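Local coordinates for uncharacterized protein CPE2226 (PDB 3O6U), which is of unknown function but probably binds flavin mononucleotide, at residues G5-E10 with L23-S28. Numbering follows the deposited sequence.
Sequences GDYTVE and LSIKVS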
loop_
_atom_site.group_PDB
_atom_site.type_symbol
_atom_site.label_atom_id
_atom_site.label_comp_id
_atom_site.label_asym_id
_atom_site.label_seq_id
_atom_site.Cartn_x
_atom_site.Cartn_y
_atom_site.Cartn_z
ATOM N N GLY A 5 -11.715 12.832 3.666
ATOM C CA GLY A 5 -12.517 11.637 3.495
ATOM C C GLY A 5 -11.661 10.401 3.558
ATOM O O GLY A 5 -10.483 10.473 3.917
ATOM N N ASP A 6 -12.264 9.269 3.225
ATOM C CA ASP A 6 -11.536 8.007 3.182
ATOM C C ASP A 6 -11.427 7.573 1.725
ATOM O O ASP A 6 -12.398 7.639 0.985
ATOM C CB ASP A 6 -12.250 6.914 3.991
ATOM C CG ASP A 6 -12.242 7.192 5.489
ATOM O OD1 ASP A 6 -13.314 7.425 6.081
ATOM O OD2 ASP A 6 -11.155 7.187 6.091
ATOM N N TYR A 7 -10.233 7.157 1.312
ATOM C CA TYR A 7 -10.039 6.675 -0.050
ATOM C C TYR A 7 -9.297 5.346 -0.006
ATOM O O TYR A 7 -8.379 5.139 0.780
ATOM C CB TYR A 7 -9.293 7.707 -0.910
ATOM C CG TYR A 7 -9.877 9.091 -0.801
ATOM C CD1 TYR A 7 -10.794 9.572 -1.723
ATOM C CD2 TYR A 7 -9.529 9.907 0.260
ATOM C CE1 TYR A 7 -11.338 10.842 -1.583
ATOM C CE2 TYR A 7 -10.061 11.159 0.410
ATOM C CZ TYR A 7 -10.968 11.629 -0.505
ATOM O OH TYR A 7 -11.496 12.885 -0.321
ATOM N N THR A 8 -9.750 4.442 -0.858
ATOM C CA THR A 8 -9.209 3.112 -0.947
ATOM C C THR A 8 -8.924 2.752 -2.391
ATOM O O THR A 8 -9.742 2.980 -3.288
ATOM C CB THR A 8 -10.222 2.077 -0.390
ATOM O OG1 THR A 8 -10.292 2.201 1.034
ATOM C CG2 THR A 8 -9.821 0.630 -0.771
ATOM N N VAL A 9 -7.744 2.205 -2.615
ATOM C CA VAL A 9 -7.399 1.734 -3.932
ATOM C C VAL A 9 -6.886 0.301 -3.767
ATOM O O VAL A 9 -6.342 -0.059 -2.726
ATOM C CB VAL A 9 -6.362 2.655 -4.591
ATOM C CG1 VAL A 9 -4.995 2.423 -4.020
ATOM C CG2 VAL A 9 -6.377 2.450 -6.043
ATOM N N GLU A 10 -7.073 -0.508 -4.803
ATOM C CA GLU A 10 -6.688 -1.906 -4.788
ATOM C C GLU A 10 -6.233 -2.374 -6.160
ATOM O O GLU A 10 -6.743 -1.890 -7.163
ATOM C CB GLU A 10 -7.892 -2.733 -4.369
ATOM C CG GLU A 10 -7.695 -4.212 -4.516
ATOM C CD GLU A 10 -8.839 -4.986 -3.909
ATOM O OE1 GLU A 10 -9.224 -4.645 -2.769
ATOM O OE2 GLU A 10 -9.346 -5.928 -4.561
ATOM N N LEU A 23 -4.504 -0.142 -0.543
ATOM C CA LEU A 23 -4.046 1.024 0.184
ATOM C C LEU A 23 -5.242 1.884 0.584
ATOM O O LEU A 23 -6.051 2.273 -0.269
ATOM C CB LEU A 23 -3.088 1.878 -0.653
ATOM C CG LEU A 23 -2.690 3.240 -0.062
ATOM C CD1 LEU A 23 -2.058 3.067 1.322
ATOM C CD2 LEU A 23 -1.723 3.941 -1.020
ATOM N N SER A 24 -5.376 2.140 1.885
ATOM C CA SER A 24 -6.415 3.040 2.351
ATOM C C SER A 24 -5.777 4.244 3.011
ATOM O O SER A 24 -4.724 4.135 3.646
ATOM C CB SER A 24 -7.348 2.396 3.381
ATOM O OG SER A 24 -8.371 1.687 2.728
ATOM N N ILE A 25 -6.406 5.399 2.826
ATOM C CA ILE A 25 -5.943 6.580 3.508
ATOM C C ILE A 25 -7.117 7.370 4.073
ATOM O O ILE A 25 -8.282 7.178 3.696
ATOM C CB ILE A 25 -5.074 7.540 2.605
ATOM C CG1 ILE A 25 -5.857 8.016 1.376
ATOM C CG2 ILE A 25 -3.775 6.843 2.214
ATOM C CD1 ILE A 25 -5.213 9.227 0.707
ATOM N N LYS A 26 -6.803 8.198 5.053
ATOM C CA LYS A 26 -7.806 9.091 5.595
ATOM C C LYS A 26 -7.156 10.482 5.463
ATOM O O LYS A 26 -5.972 10.681 5.756
ATOM C CB LYS A 26 -8.176 8.745 7.051
ATOM C CG LYS A 26 -9.261 9.640 7.661
ATOM C CD LYS A 26 -9.591 9.255 9.122
ATOM C CE LYS A 26 -10.305 7.912 9.227
ATOM N NZ LYS A 26 -11.668 7.931 8.621
ATOM N N VAL A 27 -7.938 11.421 4.952
ATOM C CA VAL A 27 -7.465 12.781 4.754
ATOM C C VAL A 27 -8.316 13.687 5.633
ATOM O O VAL A 27 -9.545 13.677 5.551
ATOM C CB VAL A 27 -7.605 13.220 3.256
ATOM C CG1 VAL A 27 -7.074 14.638 3.089
ATOM C CG2 VAL A 27 -6.863 12.237 2.314
ATOM N N SER A 28 -7.666 14.471 6.475
ATOM C CA SER A 28 -8.382 15.359 7.384
ATOM C C SER A 28 -7.740 16.719 7.399
ATOM O O SER A 28 -6.579 16.846 7.767
ATOM C CB SER A 28 -8.368 14.801 8.806
ATOM O OG SER A 28 -8.986 15.709 9.705
#
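Asp6 sets CG anti to its own carbonyl carbon (chi1 -68°), and Lys26 extends alongside it in the same direction: its CG is anti to the backbone N, and bends about the last two torsions bring NZ to the carboxylate. Lys26 NZ lies 2.7 Å from Asp6 OD2, on the syn lone pair of that oxygen, while its bond to Asp6 OD1 is weak; together they form a salt bridge across a non-hydrogen-bonded pair. Two residues along on this face, Thr8 and Ser24 form the next such pair, and the hydroxyls meet with Thr8 OG1 2.6 Å from Ser24 OG. The other face is apolar. The Tyr7 ring meets Val27 obliquely, Tyr7 CE2 lying 3.9 Å from Val27 CG2, and its OH is hydrogen-bonded to the carbonyl of Lys3. Tyr7 CB also meets Ile25 CG1, at 4.1 Å, and Val9 CG1 rests 3.9 Å from Leu23 CB. Helix 92-111 packs on this face, with Val105 touching Tyr7 and Leu23, and Leu101 touching Val9. Between the two faces, paired N-H...O=C bonds join Gly5 with Val27, Tyr7 with Ile25 and Val9 with Leu23. The two segments run at 168° to each other, antiparallel, and as consecutive strands they form a beta hairpin, here the two central strands of a four-stranded mixed sheet with a helix against its apolar face.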